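General secretion pathway protein L (PDB 2W7V) probably helps assemble the inner-membrane platform of the type II secretion system, its periplasmic domain forming a dimer. Local coordinates at residues S31-G36 against E40-A45. Sequence-based numbering, arbitrary orientation. Where two conformers were deposited one is given.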
loop_
_atom_site.group_PDB
_atom_site.type_symbol
_atom_site.label_atom_id
_atom_site.label_comp_id
_atom_site.label_asym_id
_atom_site.label_seq_id
_atom_site.Cartn_x
_atom_site.Cartn_y
_atom_site.Cartn_z
ATOM N N SER A 31 3.567 7.859 3.422
ATOM C CA SER A 31 3.617 6.400 3.443
ATOM C C SER A 31 2.269 5.781 3.600
ATOM O O SER A 31 1.352 6.402 4.049
ATOM C CB SER A 31 4.501 5.891 4.585
ATOM O OG SER A 31 3.773 5.853 5.789
ATOM N N PHE A 32 2.164 4.523 3.229
ATOM C CA PHE A 32 1.006 3.767 3.607
ATOM C C PHE A 32 1.244 2.292 3.663
ATOM O O PHE A 32 1.984 1.741 2.845
ATOM C CB PHE A 32 -0.182 4.124 2.742
ATOM C CG PHE A 32 -0.267 3.389 1.479
ATOM C CD1 PHE A 32 -0.098 4.040 0.304
ATOM C CD2 PHE A 32 -0.628 2.062 1.481
ATOM C CE1 PHE A 32 -0.187 3.351 -0.907
ATOM C CE2 PHE A 32 -0.735 1.362 0.347
ATOM C CZ PHE A 32 -0.499 1.986 -0.890
ATOM N N LYS A 33 0.581 1.659 4.627
ATOM C CA LYS A 33 0.768 0.246 4.875
ATOM C C LYS A 33 -0.516 -0.504 4.900
ATOM O O LYS A 33 -1.377 -0.158 5.656
ATOM C CB LYS A 33 1.445 0.034 6.225
ATOM C CG LYS A 33 1.766 -1.446 6.497
ATOM C CD LYS A 33 2.911 -1.633 7.398
ATOM C CE LYS A 33 3.450 -3.064 7.347
ATOM N NZ LYS A 33 4.901 -3.063 7.882
ATOM N N TYR A 34 -0.608 -1.551 4.098
ATOM C CA TYR A 34 -1.613 -2.611 4.207
ATOM C C TYR A 34 -1.122 -3.769 5.072
ATOM O O TYR A 34 0.007 -4.293 4.865
ATOM C CB TYR A 34 -1.958 -3.150 2.822
ATOM C CG TYR A 34 -2.794 -4.405 2.789
ATOM C CD1 TYR A 34 -4.177 -4.376 3.003
ATOM C CD2 TYR A 34 -2.208 -5.637 2.500
ATOM C CE1 TYR A 34 -4.939 -5.564 2.951
ATOM C CE2 TYR A 34 -2.932 -6.780 2.457
ATOM C CZ TYR A 34 -4.289 -6.759 2.681
ATOM O OH TYR A 34 -4.943 -7.974 2.619
ATOM N N ASP A 35 -1.987 -4.170 6.011
ATOM C CA ASP A 35 -1.771 -5.312 6.902
ATOM C C ASP A 35 -2.932 -6.286 6.624
ATOM O O ASP A 35 -4.076 -6.050 7.013
ATOM C CB ASP A 35 -1.736 -4.813 8.361
ATOM C CG ASP A 35 -1.711 -5.914 9.387
ATOM O OD1 ASP A 35 -1.586 -7.112 9.075
ATOM O OD2 ASP A 35 -1.801 -5.553 10.569
ATOM N N GLY A 36 -2.636 -7.366 5.919
ATOM C CA GLY A 36 -3.662 -8.301 5.492
ATOM C C GLY A 36 -4.288 -9.073 6.625
ATOM O O GLY A 36 -5.450 -9.482 6.544
ATOM N N GLU A 40 -6.335 -3.822 7.489
ATOM C CA GLU A 40 -6.291 -2.389 7.637
ATOM C C GLU A 40 -5.296 -1.820 6.695
ATOM O O GLU A 40 -4.323 -2.466 6.339
ATOM C CB GLU A 40 -5.802 -1.979 9.011
ATOM C CG GLU A 40 -6.565 -2.492 10.152
ATOM C CD GLU A 40 -5.962 -2.033 11.473
ATOM O OE1 GLU A 40 -4.858 -1.433 11.464
ATOM O OE2 GLU A 40 -6.584 -2.291 12.496
ATOM N N VAL A 41 -5.515 -0.565 6.374
ATOM C CA VAL A 41 -4.555 0.279 5.757
ATOM C C VAL A 41 -4.284 1.503 6.664
ATOM O O VAL A 41 -5.194 2.174 7.113
ATOM C CB VAL A 41 -5.081 0.722 4.372
ATOM C CG1 VAL A 41 -4.056 1.602 3.635
ATOM C CG2 VAL A 41 -5.422 -0.540 3.492
ATOM N N ARG A 42 -3.012 1.779 6.927
ATOM C CA ARG A 42 -2.626 2.995 7.615
ATOM C C ARG A 42 -1.826 3.920 6.691
ATOM O O ARG A 42 -0.874 3.515 6.042
ATOM C CB ARG A 42 -1.855 2.624 8.860
ATOM C CG ARG A 42 -2.558 1.519 9.663
ATOM C CD ARG A 42 -1.760 1.137 10.905
ATOM N NE ARG A 42 -0.662 0.219 10.589
ATOM C CZ ARG A 42 -0.819 -1.073 10.332
ATOM N NH1 ARG A 42 -2.026 -1.629 10.323
ATOM N NH2 ARG A 42 0.241 -1.810 10.071
ATOM N N ILE A 43 -2.240 5.172 6.652
ATOM C CA ILE A 43 -1.731 6.177 5.759
ATOM C C ILE A 43 -1.156 7.352 6.522
ATOM O O ILE A 43 -1.836 7.912 7.334
ATOM C CB ILE A 43 -2.907 6.735 4.911
ATOM C CG1 ILE A 43 -3.536 5.615 4.030
ATOM C CG2 ILE A 43 -2.416 7.853 4.013
ATOM C CD1 ILE A 43 -4.942 5.940 3.497
ATOM N N HIS A 44 0.079 7.748 6.255
ATOM C CA HIS A 44 0.557 9.013 6.746
ATOM C C HIS A 44 0.575 9.992 5.588
ATOM O O HIS A 44 0.856 9.611 4.476
ATOM C CB HIS A 44 1.941 8.923 7.391
ATOM C CG HIS A 44 2.022 7.951 8.526
ATOM N ND1 HIS A 44 3.228 7.543 9.071
ATOM C CD2 HIS A 44 1.061 7.269 9.194
ATOM C CE1 HIS A 44 2.992 6.663 10.033
ATOM N NE2 HIS A 44 1.684 6.488 10.131
ATOM N N ALA A 45 0.216 11.249 5.862
ATOM C CA ALA A 45 0.219 12.334 4.877
ATOM C C ALA A 45 0.597 13.667 5.529
ATOM O O ALA A 45 0.655 13.807 6.749
ATOM C CB ALA A 45 -1.166 12.423 4.175
#
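Lys33 and Arg42 face each other at the middle of this antiparallel pair and exchange two backbone hydrogen bonds, Lys33 N to Arg42 O and Arg42 N to Lys33 O, both 2.8 Å. The same pattern joins Asp35 to Glu40 and, with one weak bond, Ser31 to His44. At the non-hydrogen-bonded pairs between them, CA-H groups approach the same carbonyls, as Val41 CA does Lys33 O at 3.2 Å.

The two sides of the hairpin differ sharply. On the polar one, Arg42 bends at chi3 (-81°), which carries its guanidinium over toward strand 31-35. There NH2 lies 3.8 Å from Lys33 CD, while NH1 reaches back along its own strand to Glu40 OE1 (3.1 Å), on its anti side, tilted from the carboxylate plane. A long salt bridge to Asp35 OD2 completes the network, with the Asp35 carboxylate plane turned 83° from the guanidinium. The two acids probably offset the charge of Arg42; Lys33 NZ and Arg42 NH2 form long, weak ion pairs with a phosphate, probably from crystallisation liquor.

On the apolar side, Val41 spreads its two methyls between aromatic rings: CG1 approaches Phe32 CD2, and CG2 meets the edge of the Tyr34 ring at CD1, each at 4.1 Å. Met10 and Leu14 pack against Tyr34 and Val41, and Tyr34 OH is hydrogen-bonded to Asp7 O.

Strand 40-47 continues the sheet to strand 78-86, whereas Phe32, Lys33 and Tyr34 pair antiparallel with a strand of the second subunit, where the two Phe32 rings meet. The arrangement is a beta hairpin whose outer strand extends the sheet across a dimer interface.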